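Local coordinates for putative uncharacterized protein TTHB071 (Thermus thermophilus, PDB 3AYV) that is of unknown function but binds zinc ions in a xylose isomerase-like TIM barrel and may be involved in protection against oxidative stress, at residues Q20-G25 with E226-S231; P32-L35 with A39-Q42; L73-L78 with G120-R125; R84-G89 with R127-R132. All coordinates share one frame; numbering follows the deposited sequence.

Interaction 1. Residues Q20-G25 with E226-S231; sequences QALGLG and EDPEAS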
loop_
_atom_site.group_PDB
_atom_site.type_symbol
_atom_site.label_atom_id
_atom_site.label_comp_id
_atom_site.label_asym_id
_atom_site.label_seq_id
_atom_site.Cartn_x
_atom_site.Cartn_y
_atom_site.Cartn_z
ATOM N N GLN A 20 -8.945 18.356 -1.654
ATOM C CA GLN A 20 -9.615 19.238 -2.599
ATOM C C GLN A 20 -8.650 20.347 -2.996
ATOM O O GLN A 20 -8.413 20.585 -4.184
ATOM C CB GLN A 20 -10.866 19.830 -1.935
ATOM C CG GLN A 20 -12.018 20.147 -2.890
ATOM C CD GLN A 20 -12.373 18.968 -3.796
ATOM O OE1 GLN A 20 -12.704 17.865 -3.324
ATOM N NE2 GLN A 20 -12.287 19.192 -5.106
ATOM N N ALA A 21 -8.065 20.978 -1.981
ATOM C CA ALA A 21 -7.252 22.179 -2.142
ATOM C C ALA A 21 -5.970 21.927 -2.910
ATOM O O ALA A 21 -5.480 22.813 -3.609
ATOM C CB ALA A 21 -6.946 22.787 -0.784
ATOM N N LEU A 22 -5.431 20.712 -2.797
ATOM C CA LEU A 22 -4.213 20.374 -3.506
ATOM C C LEU A 22 -4.468 19.567 -4.784
ATOM O O LEU A 22 -3.531 19.264 -5.513
ATOM C CB LEU A 22 -3.238 19.643 -2.579
ATOM C CG LEU A 22 -2.654 20.420 -1.383
ATOM C CD1 LEU A 22 -2.079 19.440 -0.367
ATOM C CD2 LEU A 22 -1.587 21.455 -1.812
ATOM N N GLY A 23 -5.730 19.228 -5.044
ATOM C CA GLY A 23 -6.116 18.422 -6.215
ATOM C C GLY A 23 -5.574 17.003 -6.157
ATOM O O GLY A 23 -5.174 16.433 -7.176
ATOM N N LEU A 24 -5.550 16.436 -4.955
ATOM C CA LEU A 24 -5.045 15.085 -4.763
ATOM C C LEU A 24 -6.155 14.035 -4.804
ATOM O O LEU A 24 -7.327 14.296 -4.463
ATOM C CB LEU A 24 -4.267 14.999 -3.441
ATOM C CG LEU A 24 -2.950 15.782 -3.375
ATOM C CD1 LEU A 24 -2.411 15.768 -1.966
ATOM C CD2 LEU A 24 -1.909 15.234 -4.333
ATOM N N GLY A 25 -5.777 12.836 -5.237
ATOM C CA GLY A 25 -6.640 11.675 -5.081
ATOM C C GLY A 25 -6.544 11.144 -3.643
ATOM O O GLY A 25 -5.923 11.768 -2.766
ATOM N N GLU A 226 2.723 14.505 7.926
ATOM C CA GLU A 226 2.687 15.966 8.045
ATOM C C GLU A 226 1.962 16.524 6.818
ATOM O O GLU A 226 1.574 15.754 5.938
ATOM C CB GLU A 226 4.117 16.513 8.145
ATOM C CG GLU A 226 5.167 15.863 7.190
ATOM C CD GLU A 226 6.634 16.111 7.612
ATOM O OE1 GLU A 226 6.856 16.620 8.735
ATOM O OE2 GLU A 226 7.574 15.802 6.841
ATOM N N ASP A 227 1.792 17.849 6.735
ATOM C CA ASP A 227 1.216 18.431 5.534
ATOM C C ASP A 227 1.956 17.972 4.283
ATOM O O ASP A 227 3.161 18.130 4.197
ATOM C CB ASP A 227 1.243 19.957 5.557
ATOM C CG ASP A 227 0.417 20.538 4.426
ATOM O OD1 ASP A 227 -0.831 20.633 4.579
ATOM O OD2 ASP A 227 1.003 20.829 3.362
ATOM N N PRO A 228 1.225 17.442 3.293
ATOM C CA PRO A 228 1.886 16.853 2.128
ATOM C C PRO A 228 2.311 17.829 1.033
ATOM O O PRO A 228 2.902 17.397 0.037
ATOM C CB PRO A 228 0.831 15.881 1.588
ATOM C CG PRO A 228 -0.493 16.502 1.976
ATOM C CD PRO A 228 -0.245 17.342 3.215
ATOM N N GLU A 229 2.053 19.130 1.190
ATOM C CA GLU A 229 2.411 20.039 0.091
ATOM C C GLU A 229 3.866 19.932 -0.346
ATOM O O GLU A 229 4.139 19.910 -1.551
ATOM C CB GLU A 229 2.056 21.503 0.359
ATOM C CG GLU A 229 2.091 22.304 -0.939
ATOM C CD GLU A 229 1.848 23.765 -0.752
ATOM O OE1 GLU A 229 0.961 24.127 0.040
ATOM O OE2 GLU A 229 2.553 24.552 -1.421
ATOM N N ALA A 230 4.800 19.875 0.599
ATOM C CA ALA A 230 6.214 19.798 0.223
ATOM C C ALA A 230 6.527 18.592 -0.682
ATOM O O ALA A 230 7.399 18.672 -1.545
ATOM C CB ALA A 230 7.111 19.783 1.456
ATOM N N SER A 231 5.822 17.477 -0.483
ATOM C CA SER A 231 6.040 16.301 -1.349
ATOM C C SER A 231 5.485 16.516 -2.754
ATOM O O SER A 231 6.110 16.120 -3.738
ATOM C CB SER A 231 5.439 15.023 -0.747
ATOM O OG SER A 231 6.075 14.726 0.475
#

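Interaction 2. Residues P32-L35 with A39-Q42; sequences PALL and ALFQ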
loop_
_atom_site.group_PDB
_atom_site.type_symbol
_atom_site.label_atom_id
_atom_site.label_comp_id
_atom_site.label_asym_id
_atom_site.label_seq_id
_atom_site.Cartn_x
_atom_site.Cartn_y
_atom_site.Cartn_z
ATOM N N PRO A 32 -9.997 -1.053 11.037
ATOM C CA PRO A 32 -10.788 -2.250 11.365
ATOM C C PRO A 32 -11.981 -1.948 12.295
ATOM O O PRO A 32 -13.043 -2.534 12.122
ATOM C CB PRO A 32 -9.771 -3.145 12.103
ATOM C CG PRO A 32 -8.436 -2.707 11.588
ATOM C CD PRO A 32 -8.550 -1.252 11.241
ATOM N N ALA A 33 -11.789 -1.065 13.270
ATOM C CA ALA A 33 -12.858 -0.685 14.201
ATOM C C ALA A 33 -14.058 -0.035 13.493
ATOM O O ALA A 33 -15.161 -0.020 14.049
ATOM C CB ALA A 33 -12.332 0.258 15.273
ATOM N N LEU A 34 -13.829 0.494 12.288
ATOM C CA LEU A 34 -14.843 1.248 11.549
ATOM C C LEU A 34 -15.454 0.508 10.373
ATOM O O LEU A 34 -16.253 1.095 9.639
ATOM C CB LEU A 34 -14.291 2.582 11.075
ATOM C CG LEU A 34 -13.755 3.537 12.131
ATOM C CD1 LEU A 34 -13.239 4.821 11.475
ATOM C CD2 LEU A 34 -14.793 3.839 13.252
ATOM N N LEU A 35 -15.120 -0.772 10.208
ATOM C CA LEU A 35 -15.536 -1.516 9.019
ATOM C C LEU A 35 -17.047 -1.667 8.887
ATOM O O LEU A 35 -17.561 -1.698 7.777
ATOM C CB LEU A 35 -14.847 -2.885 8.919
ATOM C CG LEU A 35 -13.404 -2.849 8.390
ATOM C CD1 LEU A 35 -12.709 -4.210 8.625
ATOM C CD2 LEU A 35 -13.355 -2.461 6.891
ATOM N N ALA A 39 -22.639 4.412 7.505
ATOM C CA ALA A 39 -22.817 5.845 7.264
ATOM C C ALA A 39 -21.517 6.543 6.874
ATOM O O ALA A 39 -21.531 7.467 6.050
ATOM C CB ALA A 39 -23.455 6.525 8.484
ATOM N N LEU A 40 -20.396 6.095 7.455
ATOM C CA LEU A 40 -19.097 6.693 7.147
ATOM C C LEU A 40 -18.669 6.440 5.700
ATOM O O LEU A 40 -18.017 7.286 5.082
ATOM C CB LEU A 40 -18.008 6.204 8.113
ATOM C CG LEU A 40 -17.989 6.656 9.579
ATOM C CD1 LEU A 40 -16.860 5.911 10.279
ATOM C CD2 LEU A 40 -17.825 8.168 9.766
ATOM N N PHE A 41 -19.055 5.280 5.172
ATOM C CA PHE A 41 -18.761 4.910 3.786
ATOM C C PHE A 41 -19.669 5.671 2.816
ATOM O O PHE A 41 -19.217 6.157 1.764
ATOM C CB PHE A 41 -18.880 3.396 3.602
ATOM C CG PHE A 41 -17.763 2.638 4.251
ATOM C CD1 PHE A 41 -16.554 2.444 3.578
ATOM C CD2 PHE A 41 -17.893 2.173 5.556
ATOM C CE1 PHE A 41 -15.491 1.765 4.196
ATOM C CE2 PHE A 41 -16.841 1.496 6.182
ATOM C CZ PHE A 41 -15.633 1.298 5.491
ATOM N N GLN A 42 -20.943 5.782 3.190
ATOM C CA GLN A 42 -21.913 6.598 2.436
ATOM C C GLN A 42 -21.469 8.062 2.391
ATOM O O GLN A 42 -21.429 8.682 1.324
ATOM C CB GLN A 42 -23.303 6.493 3.061
ATOM C CG GLN A 42 -24.009 5.152 2.869
ATOM C CD GLN A 42 -25.469 5.189 3.329
ATOM O OE1 GLN A 42 -26.221 6.126 2.999
ATOM N NE2 GLN A 42 -25.883 4.166 4.086
#

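Interaction 3. Residues L73-L78 with G120-R125; sequences LTLRRL and GLVVRR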
loop_
_atom_site.group_PDB
_atom_site.type_symbol
_atom_site.label_atom_id
_atom_site.label_comp_id
_atom_site.label_asym_id
_atom_site.label_seq_id
_atom_site.Cartn_x
_atom_site.Cartn_y
_atom_site.Cartn_z
ATOM N N LEU A 73 -9.496 -14.449 11.078
ATOM C CA LEU A 73 -9.729 -13.009 11.179
ATOM C C LEU A 73 -9.127 -12.240 9.984
ATOM O O LEU A 73 -9.774 -11.324 9.411
ATOM C CB LEU A 73 -9.147 -12.473 12.500
ATOM C CG LEU A 73 -9.301 -10.954 12.671
ATOM C CD1 LEU A 73 -10.784 -10.470 12.866
ATOM C CD2 LEU A 73 -8.412 -10.448 13.817
ATOM N N THR A 74 -7.895 -12.617 9.620
ATOM C CA THR A 74 -7.179 -11.978 8.509
ATOM C C THR A 74 -7.977 -12.126 7.206
ATOM O O THR A 74 -8.182 -11.146 6.481
ATOM C CB THR A 74 -5.757 -12.573 8.314
ATOM O OG1 THR A 74 -5.012 -12.383 9.530
ATOM C CG2 THR A 74 -5.005 -11.832 7.206
ATOM N N LEU A 75 -8.416 -13.349 6.936
ATOM C CA LEU A 75 -9.235 -13.581 5.749
ATOM C C LEU A 75 -10.505 -12.726 5.768
ATOM O O LEU A 75 -10.799 -12.056 4.756
ATOM C CB LEU A 75 -9.548 -15.069 5.565
ATOM C CG LEU A 75 -10.279 -15.444 4.266
ATOM C CD1 LEU A 75 -9.453 -15.008 3.038
ATOM C CD2 LEU A 75 -10.542 -16.963 4.263
ATOM N N ARG A 76 -11.222 -12.714 6.899
ATOM C CA ARG A 76 -12.444 -11.886 7.035
ATOM C C ARG A 76 -12.164 -10.392 6.824
ATOM O O ARG A 76 -12.928 -9.694 6.119
ATOM C CB ARG A 76 -13.163 -12.132 8.376
ATOM C CG ARG A 76 -13.802 -13.510 8.521
ATOM C CD ARG A 76 -14.682 -13.657 9.808
ATOM N NE ARG A 76 -14.026 -13.347 11.094
ATOM C CZ ARG A 76 -13.365 -14.239 11.845
ATOM N NH1 ARG A 76 -13.207 -15.493 11.443
ATOM N NH2 ARG A 76 -12.821 -13.865 12.992
ATOM N N ARG A 77 -11.061 -9.905 7.402
ATOM C CA ARG A 77 -10.648 -8.503 7.258
ATOM C C ARG A 77 -10.350 -8.106 5.795
ATOM O O ARG A 77 -10.769 -7.006 5.331
ATOM C CB ARG A 77 -9.415 -8.211 8.131
ATOM C CG ARG A 77 -9.710 -8.165 9.639
ATOM C CD ARG A 77 -10.369 -6.871 10.015
ATOM N NE ARG A 77 -10.571 -6.696 11.460
ATOM C CZ ARG A 77 -11.751 -6.663 12.066
ATOM N NH1 ARG A 77 -12.879 -6.831 11.369
ATOM N NH2 ARG A 77 -11.808 -6.445 13.370
ATOM N N LEU A 78 -9.604 -8.958 5.079
ATOM C CA LEU A 78 -9.282 -8.670 3.689
ATOM C C LEU A 78 -10.544 -8.692 2.791
ATOM O O LEU A 78 -10.747 -7.784 1.987
ATOM C CB LEU A 78 -8.233 -9.648 3.143
ATOM C CG LEU A 78 -6.872 -9.551 3.855
ATOM C CD1 LEU A 78 -5.939 -10.573 3.241
ATOM C CD2 LEU A 78 -6.274 -8.127 3.702
ATOM N N GLY A 120 -5.784 -17.081 -2.623
ATOM C CA GLY A 120 -6.734 -17.545 -3.672
ATOM C C GLY A 120 -8.095 -16.845 -3.594
ATOM O O GLY A 120 -8.536 -16.239 -4.581
ATOM N N LEU A 121 -8.747 -16.918 -2.429
ATOM C CA LEU A 121 -10.100 -16.332 -2.231
ATOM C C LEU A 121 -10.104 -14.819 -2.295
ATOM O O LEU A 121 -11.084 -14.204 -2.718
ATOM C CB LEU A 121 -10.722 -16.776 -0.903
ATOM C CG LEU A 121 -11.125 -18.246 -0.741
ATOM C CD1 LEU A 121 -11.740 -18.437 0.654
ATOM C CD2 LEU A 121 -12.072 -18.778 -1.861
ATOM N N VAL A 122 -9.003 -14.212 -1.847
ATOM C CA VAL A 122 -8.884 -12.765 -1.867
ATOM C C VAL A 122 -8.725 -12.239 -3.291
ATOM O O VAL A 122 -9.409 -11.283 -3.678
ATOM C CB VAL A 122 -7.706 -12.298 -0.991
ATOM C CG1 VAL A 122 -7.671 -10.767 -0.904
ATOM C CG2 VAL A 122 -7.883 -12.906 0.381
ATOM N N VAL A 123 -7.847 -12.868 -4.070
ATOM C CA VAL A 123 -7.678 -12.505 -5.484
ATOM C C VAL A 123 -9.009 -12.708 -6.247
ATOM O O VAL A 123 -9.393 -11.869 -7.083
ATOM C CB VAL A 123 -6.538 -13.315 -6.135
ATOM C CG1 VAL A 123 -6.453 -13.074 -7.656
ATOM C CG2 VAL A 123 -5.200 -12.884 -5.496
ATOM N N ARG A 124 -9.692 -13.809 -5.945
ATOM C CA ARG A 124 -10.964 -14.104 -6.615
ATOM C C ARG A 124 -12.014 -13.045 -6.285
ATOM O O ARG A 124 -12.746 -12.585 -7.193
ATOM C CB ARG A 124 -11.456 -15.519 -6.289
ATOM C CG ARG A 124 -10.569 -16.635 -6.883
ATOM C CD ARG A 124 -10.961 -18.005 -6.287
ATOM N NE ARG A 124 -12.384 -18.293 -6.492
ATOM C CZ ARG A 124 -12.983 -19.443 -6.176
ATOM N NH1 ARG A 124 -12.293 -20.434 -5.618
ATOM N NH2 ARG A 124 -14.281 -19.604 -6.421
ATOM N N ARG A 125 -12.073 -12.618 -5.020
ATOM C CA ARG A 125 -13.041 -11.592 -4.596
ATOM C C ARG A 125 -12.749 -10.251 -5.275
ATOM O O ARG A 125 -13.673 -9.565 -5.734
ATOM C CB ARG A 125 -13.079 -11.433 -3.046
ATOM C CG ARG A 125 -14.174 -10.489 -2.512
ATOM C CD ARG A 125 -15.588 -10.925 -2.984
ATOM N NE ARG A 125 -16.668 -10.126 -2.370
ATOM C CZ ARG A 125 -17.793 -9.758 -2.992
ATOM N NH1 ARG A 125 -18.005 -10.092 -4.262
ATOM N NH2 ARG A 125 -18.705 -9.027 -2.357
#

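Interaction 4. Residues R84-G89 with R127-R132; sequences RAAELG and RTLGVR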
loop_
_atom_site.group_PDB
_atom_site.type_symbol
_atom_site.label_atom_id
_atom_site.label_comp_id
_atom_site.label_asym_id
_atom_site.label_seq_id
_atom_site.Cartn_x
_atom_site.Cartn_y
_atom_site.Cartn_z
ATOM N N ARG A 84 -15.947 -3.116 1.021
ATOM C CA ARG A 84 -15.952 -1.672 1.235
ATOM C C ARG A 84 -15.233 -0.874 0.150
ATOM O O ARG A 84 -15.685 0.217 -0.233
ATOM C CB ARG A 84 -15.373 -1.343 2.624
ATOM C CG ARG A 84 -16.244 -1.808 3.784
ATOM C CD ARG A 84 -17.665 -1.200 3.764
ATOM N NE ARG A 84 -18.324 -1.329 5.067
ATOM C CZ ARG A 84 -19.587 -0.990 5.302
ATOM N NH1 ARG A 84 -20.358 -0.533 4.299
ATOM N NH2 ARG A 84 -20.085 -1.115 6.530
ATOM N N ALA A 85 -14.102 -1.394 -0.331
ATOM C CA ALA A 85 -13.354 -0.784 -1.422
ATOM C C ALA A 85 -14.253 -0.625 -2.645
ATOM O O ALA A 85 -14.292 0.444 -3.268
ATOM C CB ALA A 85 -12.120 -1.651 -1.767
ATOM N N ALA A 86 -14.995 -1.682 -2.963
ATOM C CA ALA A 86 -15.877 -1.697 -4.144
ATOM C C ALA A 86 -17.007 -0.689 -3.973
ATOM O O ALA A 86 -17.365 0.016 -4.924
ATOM C CB ALA A 86 -16.440 -3.100 -4.372
ATOM N N GLU A 87 -17.548 -0.617 -2.760
ATOM C CA GLU A 87 -18.575 0.341 -2.406
ATOM C C GLU A 87 -18.097 1.792 -2.587
ATOM O O GLU A 87 -18.866 2.666 -3.030
ATOM C CB GLU A 87 -19.069 0.083 -0.976
ATOM C CG GLU A 87 -19.999 1.160 -0.425
ATOM C CD GLU A 87 -20.532 0.853 0.973
ATOM O OE1 GLU A 87 -20.071 -0.134 1.611
ATOM O OE2 GLU A 87 -21.425 1.613 1.421
ATOM N N LEU A 88 -16.834 2.047 -2.259
ATOM C CA LEU A 88 -16.250 3.365 -2.428
ATOM C C LEU A 88 -15.787 3.615 -3.855
ATOM O O LEU A 88 -15.270 4.693 -4.151
ATOM C CB LEU A 88 -15.068 3.557 -1.462
ATOM C CG LEU A 88 -15.380 3.545 0.038
ATOM C CD1 LEU A 88 -14.059 3.422 0.785
ATOM C CD2 LEU A 88 -16.128 4.818 0.454
ATOM N N GLY A 89 -15.976 2.634 -4.742
ATOM C CA GLY A 89 -15.489 2.739 -6.120
ATOM C C GLY A 89 -13.970 2.775 -6.263
ATOM O O GLY A 89 -13.435 3.429 -7.160
ATOM N N ARG A 127 -11.252 -9.843 -8.104
ATOM C CA ARG A 127 -11.587 -10.010 -9.524
ATOM C C ARG A 127 -13.092 -9.819 -9.733
ATOM O O ARG A 127 -13.510 -9.040 -10.617
ATOM C CB ARG A 127 -11.108 -11.373 -10.026
ATOM C CG ARG A 127 -11.397 -11.628 -11.492
ATOM C CD ARG A 127 -10.472 -12.666 -12.133
ATOM N NE ARG A 127 -10.272 -13.840 -11.302
ATOM C CZ ARG A 127 -9.093 -14.266 -10.845
ATOM N NH1 ARG A 127 -7.955 -13.633 -11.137
ATOM N NH2 ARG A 127 -9.061 -15.339 -10.082
ATOM N N THR A 128 -13.901 -10.477 -8.904
ATOM C CA THR A 128 -15.373 -10.325 -8.962
ATOM C C THR A 128 -15.821 -8.871 -8.840
ATOM O O THR A 128 -16.675 -8.390 -9.620
ATOM C CB THR A 128 -16.073 -11.195 -7.882
ATOM O OG1 THR A 128 -15.814 -12.568 -8.166
ATOM C CG2 THR A 128 -17.602 -10.924 -7.840
ATOM N N LEU A 129 -15.212 -8.156 -7.892
ATOM C CA LEU A 129 -15.512 -6.750 -7.639
ATOM C C LEU A 129 -14.923 -5.723 -8.615
ATOM O O LEU A 129 -15.325 -4.556 -8.606
ATOM C CB LEU A 129 -15.147 -6.390 -6.174
ATOM C CG LEU A 129 -15.984 -7.104 -5.103
ATOM C CD1 LEU A 129 -15.306 -6.964 -3.691
ATOM C CD2 LEU A 129 -17.437 -6.596 -5.033
ATOM N N GLY A 130 -13.962 -6.125 -9.432
ATOM C CA GLY A 130 -13.320 -5.224 -10.359
ATOM C C GLY A 130 -12.299 -4.314 -9.688
ATOM O O GLY A 130 -12.008 -3.233 -10.184
ATOM N N VAL A 131 -11.755 -4.774 -8.568
ATOM C CA VAL A 131 -10.745 -4.027 -7.801
ATOM C C VAL A 131 -9.392 -4.698 -8.046
ATOM O O VAL A 131 -9.268 -5.933 -7.960
ATOM C CB VAL A 131 -11.092 -4.067 -6.297
ATOM C CG1 VAL A 131 -9.974 -3.407 -5.439
ATOM C CG2 VAL A 131 -12.486 -3.428 -6.031
ATOM N N ARG A 132 -8.384 -3.898 -8.395
ATOM C CA ARG A 132 -7.039 -4.416 -8.642
ATOM C C ARG A 132 -6.316 -4.597 -7.293
ATOM O O ARG A 132 -6.226 -3.643 -6.526
ATOM C CB ARG A 132 -6.268 -3.412 -9.499
ATOM C CG ARG A 132 -4.774 -3.689 -9.698
ATOM C CD ARG A 132 -4.527 -5.008 -10.465
ATOM N NE ARG A 132 -3.134 -5.127 -10.888
ATOM C CZ ARG A 132 -2.626 -6.212 -11.467
ATOM N NH1 ARG A 132 -3.415 -7.252 -11.696
ATOM N NH2 ARG A 132 -1.335 -6.265 -11.816
#

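Interaction 1. Residues Q20-G25 with E226-S231
L22 reaches across to P228 and E229, where the chain enters the final helix, 229-240. From CB, which points at the other segment, CG stands anti to the carbonyl carbon (chi1 -65°), and the isobutyl group then forks over two residues. CD1 lies 4.1 Å from P228 CG on the proline ring; the other methyl, CD2, meets the aliphatic part of E229, 3.9 Å from its CG. The E229 chain runs extended from there and crosses the leucine at about a right angle, its OE1 directed to R18, a long and weak ion pair. Two residues on, L24 adds a looser touch, CD1 to P228 CG at 4.4 Å, after the chain has turned at G23, whose positive phi closes a Schellman motif. P228 thus receives a methyl from each leucine, while its own ring also packs on L5 and L222 of the barrel strands. D227 caps the incoming helix: E229 N donates to D227 OD2 over 3.0 Å, meeting it from above the carboxylate plane, and OD1 is held by R18 in a salt bridge. The segments therefore join the first and last helices of the closed TIM barrel mainly through methyl and methylene groups, with E229 OE1 4.1 Å from L22 CD2; the contact is largely dispersive, and the polar bonds nearby belong to the start of helix 229-240.

Interaction 2. Residues P32-L35 with A39-Q42
This is a local contact in the TIM barrel, part apolar and part carbonyl-to-ring, folding the loop that follows strand 25-29 back against the helix it leads into, 38-47, within one beta-alpha unit. L34 and L40 form its outer half. Both side chains point across the gap with CG anti to the carbonyl carbon, and they meet through their ends: L40 CD1 lies 4.0 Å from L34 CD1 and 4.2 Å from L34 CD2, so that one methyl of the helix faces the fork of the loop leucine at an oblique crossing. L34 closes a short 3-10 segment, 32-34, after which L35 N makes a weak bond back to P32 O, and the backbone then presents successive carbonyl groups to the helix. F41 forms the buried half. Its ring reaches these carbonyls, with the rim carbon CE2 close to both oxygens, yet the two approach it differently: L34 O sits at the ring edge near its plane, whereas L35 O comes in obliquely. The polarised ring hydrogens at such an edge are probably attracted to a carbonyl oxygen, if only weakly. R84 of helix 68-87 donates through NE to L35 O and makes a cation-pi contact with F41, which also packs on L9 and L88. L34 O is 3.5 Å from F41 CE2, and L35 O is 3.6 Å from the same carbon.

Interaction 3. Residues L73-L78 with G120-R125
L75 and L78, one turn apart on helix 68-87, pack against L121 and V122 at the start of helix 120-129. The contact across the gap is wholly apolar and made by methyl groups. L75 serves two partners: its CB does not aim at the other helix, but with CG anti to the backbone N (chi1 -174°) both ends swing over. CD1 then lies 3.7 Å from V122 CG2 as the two side chains slide past each other in opposite directions, and CD2 meets L121 CD1 at 4.1 Å, crossing it at about a right angle. V122 CG2 is shared, since L78 CD1 reaches it too, at 4.2 Å on the buried side. Backbone bonds stay within each helix, R77 N to L73 O and R124 N to G120 O among them. Polar side chains bind around the patch: R125 makes a salt bridge to D83 further along helix 68-87, and T74 holds V70 O and D62 N. The segments run nearly parallel, 8° apart with a closest axis approach of 10.3 Å, as neighbouring outer helices of a TIM barrel do; V122 also packs on L82 and on L133 of strand 132-136, while L121 lies toward the surface.

Interaction 4. Residues R84-G89 with R127-R132
L129 and V131 of 127-132 close on A86, whose methyl meets L129 and whose CA and CB meet V131. The segment begins with R127 and T128 on the outer side of helix 120-129, bound away from the contact: R127 pairs with E156 in a salt bridge, and T128 OG1 bonds back to R124 O. L129 comes next and carries the main touch. With CG anti to the carbonyl carbon (chi1 -65°), its side chain lies over A86 CB along much of its length: CD2 is 3.7 Å from that methyl, CB 4.0 Å and CD1 4.1 Å. G130 ends the helix with positive phi in a Schellman motif, its N bonded to R127 O, and the turn brings V131 to the same alanine from the barrel side, CG2 lying 4.2 Å from A86 CA and 4.3 Å from A86 CB. R132 then enters strand 132-136, paired through its backbone with D91 and A93. Segment 84-89 ends in the same way, G89 closing a Schellman motif after helix 68-87. One turn of that helix also carries a salt bridge, R84 NH1 to E87 OE1 at 2.7 Å, made in the guanidinium plane to the syn lone pair of the carboxylate; R84 is held further by D38. The small side chain of A86 is consistent with the close approach of the two helix ends, its CA being 6.2 Å from the CA of L129. Around them, L82 packs on both L129 and V131, V131 packs on A93 of strand 92-96, A85 also touches V54 of strand 52-55, and L88 packs on L44 of helix 38-47.

Interactions 3 and 4 hold the same pair of helices, 68-87 and 120-129: interaction 3 joins leucine and valine methyls early in the second helix, interaction 4 a leucine and a valine to one alanine where both helices end. Interaction 2 lies beside them and is tied to both, through R77 packing on P32 and L35 and through R84. It alone sets carbonyl oxygens against a ring. Interaction 1 stands apart, about 32 Å between centres from interaction 3 and across the chain's centre from it, joining the first and last helices. All four are partly buried; interactions 1, 2 and 3 each include one exposed touching residue, interaction 4 none.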